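Local coordinates for protein hepatocyte growth factor-regulated tyrosine kinase substrate (Drosophila melanogaster, PDB 1DVP) that is essential for endosome membrane invagination and multivesicular body formation, binds ubiquitin and promotes degradation of activated tyrosine kinase receptors, at residues R3-S15 with S25-V38. Numbering follows the deposited sequence.
Sequences RSSFCKNLENATS and SILLICDEINQKDV
The first two helices of the VHS superhelix pack as a roughly antiparallel helical hairpin here, where Asn9 and Ser5 of helix 5-14 hold the carboxylate of Glu32 on helix 23-34. The axes of segments 5-14 and 25-34 approach to 8.9 Å, with 148° between their directions. Asn9 is a knob in the hole formed by Ser25, Leu28, Ile29 and Glu32, and asparagine suits it because its two amide ends do different work. Its ND2 donates to Glu32 OE1 over 2.8 Å; the acceptor lies close to the amide plane, yet the N-H arrives from above the carboxylate plane. Asn9 OD1 receives a bond from a water that also bonds Asn12 ND2 and Ser25 OG, tying three side chains together; Ser25 OG is bonded to Asp22 as well. Glu32, extended beyond CG, reaches across to Ser5, whose OG donates to Glu32 OE2 at 2.9 Å, nearly along the C-O axis. Two bonds to different oxygens thus restrict rotation of this buried carboxylate and probably stabilise its charge.

Beside this polar row, toward helix 40-51, the contact is apolar. With CG anti to the backbone N (chi1 165°), the Phe6 ring extends toward Ile29, whose CG2 meets Phe6 CE1 at the ring edge, 3.7 Å away and in plane. Val38 lies over one face of the Phe6 ring, its CG2 4.1 Å from Phe6 CD2. Farther along, Leu10 CD1 meets Ile29 CD1, and Ala13, whose small side chain suits the end where the backbones draw near (Asn9 CA to Ser25 CA 5.2 Å), touches Ile26 CG1 with its CB. Phe6 and Leu10 continue onto Ala46 of helix 40-51, joining the pair to the layered right-handed helical superhelix typical of VHS domains.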
loop_
_atom_site.group_PDB
_atom_site.type_symbol
_atom_site.label_atom_id
_atom_site.label_comp_id
_atom_site.label_asym_id
_atom_site.label_seq_id
_atom_site.Cartn_x
_atom_site.Cartn_y
_atom_site.Cartn_z
ATOM N N ARG A 3 30.933 4.377 23.552
ATOM C CA ARG A 3 30.577 5.698 24.027
ATOM C C ARG A 3 29.438 6.255 23.196
ATOM O O ARG A 3 28.309 6.331 23.693
ATOM C CB ARG A 3 31.783 6.630 23.994
ATOM C CG ARG A 3 32.190 7.097 25.400
ATOM C CD ARG A 3 31.157 8.078 25.994
ATOM N NE ARG A 3 30.761 7.717 27.355
ATOM C CZ ARG A 3 29.993 8.466 28.146
ATOM N NH1 ARG A 3 29.522 9.642 27.723
ATOM N NH2 ARG A 3 29.686 8.040 29.374
ATOM N N SER A 4 29.711 6.626 21.944
ATOM C CA SER A 4 28.654 7.156 21.102
ATOM C C SER A 4 27.797 6.036 20.529
ATOM O O SER A 4 28.288 4.956 20.180
ATOM C CB SER A 4 29.217 7.995 19.962
ATOM O OG SER A 4 29.666 7.185 18.889
ATOM N N SER A 5 26.501 6.305 20.471
ATOM C CA SER A 5 25.516 5.385 19.936
ATOM C C SER A 5 25.968 4.940 18.540
ATOM O O SER A 5 25.877 3.772 18.200
ATOM C CB SER A 5 24.143 6.089 19.878
ATOM O OG SER A 5 23.188 5.306 19.202
ATOM N N PHE A 6 26.450 5.881 17.740
ATOM C CA PHE A 6 26.952 5.568 16.417
ATOM C C PHE A 6 27.989 4.415 16.450
ATOM O O PHE A 6 27.861 3.446 15.705
ATOM C CB PHE A 6 27.584 6.807 15.780
ATOM C CG PHE A 6 28.431 6.506 14.577
ATOM C CD1 PHE A 6 27.852 6.127 13.372
ATOM C CD2 PHE A 6 29.828 6.557 14.661
ATOM C CE1 PHE A 6 28.643 5.799 12.277
ATOM C CE2 PHE A 6 30.632 6.229 13.561
ATOM C CZ PHE A 6 30.042 5.848 12.371
ATOM N N CYS A 7 29.007 4.531 17.312
ATOM C CA CYS A 7 30.025 3.504 17.385
ATOM C C CYS A 7 29.452 2.138 17.770
ATOM O O CYS A 7 29.878 1.117 17.246
ATOM C CB CYS A 7 31.173 3.943 18.313
ATOM S SG CYS A 7 32.352 5.055 17.429
ATOM N N LYS A 8 28.461 2.108 18.640
ATOM C CA LYS A 8 27.882 0.824 19.003
ATOM C C LYS A 8 27.128 0.240 17.794
ATOM O O LYS A 8 27.107 -0.972 17.584
ATOM C CB LYS A 8 26.927 0.973 20.199
ATOM C CG LYS A 8 26.060 -0.277 20.476
ATOM C CD LYS A 8 26.517 -1.047 21.739
ATOM C CE LYS A 8 25.906 -2.445 21.815
ATOM N NZ LYS A 8 24.435 -2.408 21.556
ATOM N N ASN A 9 26.489 1.103 17.011
ATOM C CA ASN A 9 25.766 0.617 15.850
ATOM C C ASN A 9 26.767 0.124 14.791
ATOM O O ASN A 9 26.517 -0.860 14.132
ATOM C CB ASN A 9 24.833 1.715 15.276
ATOM C CG ASN A 9 23.677 2.085 16.225
ATOM O OD1 ASN A 9 23.066 1.232 16.867
ATOM N ND2 ASN A 9 23.370 3.381 16.292
ATOM N N LEU A 10 27.902 0.801 14.634
ATOM C CA LEU A 10 28.886 0.365 13.642
ATOM C C LEU A 10 29.508 -0.987 14.082
ATOM O O LEU A 10 29.695 -1.897 13.262
ATOM C CB LEU A 10 29.968 1.433 13.444
ATOM C CG LEU A 10 31.004 1.252 12.329
ATOM C CD1 LEU A 10 30.333 1.275 10.898
ATOM C CD2 LEU A 10 32.034 2.370 12.446
ATOM N N GLU A 11 29.818 -1.112 15.373
ATOM C CA GLU A 11 30.333 -2.385 15.888
ATOM C C GLU A 11 29.325 -3.479 15.518
ATOM O O GLU A 11 29.682 -4.487 14.931
ATOM C CB GLU A 11 30.469 -2.356 17.415
ATOM C CG GLU A 11 31.617 -1.571 17.926
ATOM C CD GLU A 11 32.957 -2.227 17.687
ATOM O OE1 GLU A 11 33.982 -1.598 18.050
ATOM O OE2 GLU A 11 33.001 -3.346 17.143
ATOM N N ASN A 12 28.068 -3.261 15.879
ATOM C CA ASN A 12 27.000 -4.211 15.569
ATOM C C ASN A 12 26.955 -4.558 14.087
ATOM O O ASN A 12 26.983 -5.715 13.723
ATOM C CB ASN A 12 25.628 -3.656 15.954
ATOM C CG ASN A 12 25.338 -3.752 17.456
ATOM O OD1 ASN A 12 26.005 -4.475 18.188
ATOM N ND2 ASN A 12 24.322 -3.026 17.907
ATOM N N ALA A 13 26.881 -3.534 13.240
ATOM C CA ALA A 13 26.806 -3.713 11.788
ATOM C C ALA A 13 28.046 -4.375 11.124
ATOM O O ALA A 13 27.947 -5.008 10.048
ATOM C CB ALA A 13 26.517 -2.367 11.144
ATOM N N THR A 14 29.222 -4.218 11.720
ATOM C CA THR A 14 30.412 -4.824 11.102
ATOM C C THR A 14 30.918 -6.064 11.852
ATOM O O THR A 14 32.000 -6.576 11.563
ATOM C CB THR A 14 31.565 -3.849 11.044
ATOM O OG1 THR A 14 31.853 -3.407 12.378
ATOM C CG2 THR A 14 31.228 -2.684 10.137
ATOM N N SER A 15 30.140 -6.518 12.820
ATOM C CA SER A 15 30.461 -7.693 13.603
ATOM C C SER A 15 30.636 -8.963 12.751
ATOM O O SER A 15 29.745 -9.343 11.990
ATOM C CB SER A 15 29.341 -7.916 14.627
ATOM O OG SER A 15 29.571 -9.123 15.337
ATOM N N SER A 25 20.737 -1.751 12.250
ATOM C CA SER A 25 21.858 -0.901 12.728
ATOM C C SER A 25 22.357 -0.002 11.595
ATOM O O SER A 25 22.777 1.135 11.806
ATOM C CB SER A 25 23.063 -1.743 13.229
ATOM O OG SER A 25 22.730 -2.543 14.368
ATOM N N ILE A 26 22.334 -0.519 10.376
ATOM C CA ILE A 26 22.796 0.285 9.263
ATOM C C ILE A 26 21.856 1.499 9.001
ATOM O O ILE A 26 22.323 2.622 8.706
ATOM C CB ILE A 26 22.945 -0.590 7.990
ATOM C CG1 ILE A 26 24.140 -1.560 8.175
ATOM C CG2 ILE A 26 23.163 0.298 6.789
ATOM C CD1 ILE A 26 24.262 -2.691 7.072
ATOM N N LEU A 27 20.552 1.254 9.097
ATOM C CA LEU A 27 19.555 2.279 8.905
ATOM C C LEU A 27 19.680 3.307 10.065
ATOM O O LEU A 27 19.492 4.514 9.862
ATOM C CB LEU A 27 18.148 1.630 8.816
ATOM C CG LEU A 27 18.011 0.736 7.542
ATOM C CD1 LEU A 27 16.622 0.130 7.447
ATOM C CD2 LEU A 27 18.354 1.575 6.269
ATOM N N LEU A 28 19.995 2.823 11.272
ATOM C CA LEU A 28 20.215 3.723 12.430
ATOM C C LEU A 28 21.440 4.642 12.138
ATOM O O LEU A 28 21.412 5.849 12.438
ATOM C CB LEU A 28 20.470 2.897 13.708
ATOM C CG LEU A 28 19.268 2.396 14.516
ATOM C CD1 LEU A 28 19.739 1.513 15.691
ATOM C CD2 LEU A 28 18.477 3.662 15.110
ATOM N N ILE A 29 22.507 4.079 11.572
ATOM C CA ILE A 29 23.694 4.856 11.221
ATOM C C ILE A 29 23.300 5.963 10.227
ATOM O O ILE A 29 23.611 7.119 10.451
ATOM C CB ILE A 29 24.844 3.941 10.652
ATOM C CG1 ILE A 29 25.484 3.168 11.806
ATOM C CG2 ILE A 29 25.950 4.805 9.923
ATOM C CD1 ILE A 29 26.458 2.135 11.397
ATOM N N CYS A 30 22.556 5.618 9.171
ATOM C CA CYS A 30 22.130 6.632 8.199
ATOM C C CYS A 30 21.342 7.758 8.862
ATOM O O CYS A 30 21.601 8.917 8.597
ATOM C CB CYS A 30 21.304 5.978 7.096
ATOM S SG CYS A 30 22.304 4.826 6.154
ATOM N N ASP A 31 20.373 7.428 9.710
ATOM C CA ASP A 31 19.611 8.459 10.431
ATOM C C ASP A 31 20.524 9.333 11.326
ATOM O O ASP A 31 20.390 10.571 11.357
ATOM C CB ASP A 31 18.521 7.803 11.297
ATOM C CG ASP A 31 17.302 7.355 10.466
ATOM O OD1 ASP A 31 17.101 7.921 9.361
ATOM O OD2 ASP A 31 16.566 6.468 10.931
ATOM N N GLU A 32 21.445 8.693 12.072
ATOM C CA GLU A 32 22.343 9.463 12.956
ATOM C C GLU A 32 23.132 10.496 12.154
ATOM O O GLU A 32 23.340 11.597 12.637
ATOM C CB GLU A 32 23.306 8.550 13.751
ATOM C CG GLU A 32 22.558 7.534 14.619
ATOM C CD GLU A 32 23.415 6.492 15.370
ATOM O OE1 GLU A 32 24.085 5.623 14.748
ATOM O OE2 GLU A 32 23.370 6.534 16.619
ATOM N N ILE A 33 23.539 10.174 10.930
ATOM C CA ILE A 33 24.290 11.136 10.133
ATOM C C ILE A 33 23.356 12.235 9.614
ATOM O O ILE A 33 23.641 13.448 9.717
ATOM C CB ILE A 33 24.989 10.440 8.946
ATOM C CG1 ILE A 33 26.025 9.442 9.477
ATOM C CG2 ILE A 33 25.626 11.476 8.026
ATOM C CD1 ILE A 33 26.783 8.654 8.331
ATOM N N ASN A 34 22.222 11.800 9.085
ATOM C CA ASN A 34 21.218 12.708 8.544
ATOM C C ASN A 34 20.730 13.687 9.618
ATOM O O ASN A 34 20.519 14.854 9.333
ATOM C CB ASN A 34 20.053 11.892 7.968
ATOM C CG ASN A 34 20.412 11.181 6.632
ATOM O OD1 ASN A 34 19.744 10.231 6.250
ATOM N ND2 ASN A 34 21.443 11.653 5.935
ATOM N N GLN A 35 20.586 13.215 10.860
ATOM C CA GLN A 35 20.118 14.089 11.936
ATOM C C GLN A 35 21.223 14.875 12.678
ATOM O O GLN A 35 20.954 15.567 13.642
ATOM C CB GLN A 35 19.261 13.282 12.922
ATOM C CG GLN A 35 17.895 12.895 12.328
ATOM C CD GLN A 35 17.027 12.025 13.252
ATOM O OE1 GLN A 35 17.472 10.967 13.738
ATOM N NE2 GLN A 35 15.761 12.462 13.481
ATOM N N LYS A 36 22.458 14.763 12.206
ATOM C CA LYS A 36 23.619 15.434 12.797
ATOM C C LYS A 36 24.075 14.909 14.173
ATOM O O LYS A 36 24.674 15.648 14.965
ATOM C CB LYS A 36 23.366 16.942 12.904
ATOM C CG LYS A 36 22.695 17.583 11.700
ATOM C CD LYS A 36 23.633 17.733 10.534
ATOM C CE LYS A 36 23.215 18.931 9.660
ATOM N NZ LYS A 36 21.999 18.683 8.831
ATOM N N ASP A 37 23.777 13.661 14.497
ATOM C CA ASP A 37 24.247 13.124 15.773
ATOM C C ASP A 37 25.758 12.917 15.622
ATOM O O ASP A 37 26.525 13.006 16.570
ATOM C CB ASP A 37 23.608 11.772 16.077
ATOM C CG ASP A 37 22.203 11.882 16.596
ATOM O OD1 ASP A 37 21.721 13.015 16.822
ATOM O OD2 ASP A 37 21.577 10.810 16.783
ATOM N N VAL A 38 26.173 12.635 14.399
ATOM C CA VAL A 38 27.567 12.387 14.105
ATOM C C VAL A 38 27.894 13.025 12.762
ATOM O O VAL A 38 27.073 13.005 11.832
ATOM C CB VAL A 38 27.860 10.843 14.079
ATOM C CG1 VAL A 38 27.164 10.178 12.874
ATOM C CG2 VAL A 38 29.365 10.594 14.059
HETATM O O HOH W 1 22.553 -1.397 16.964
#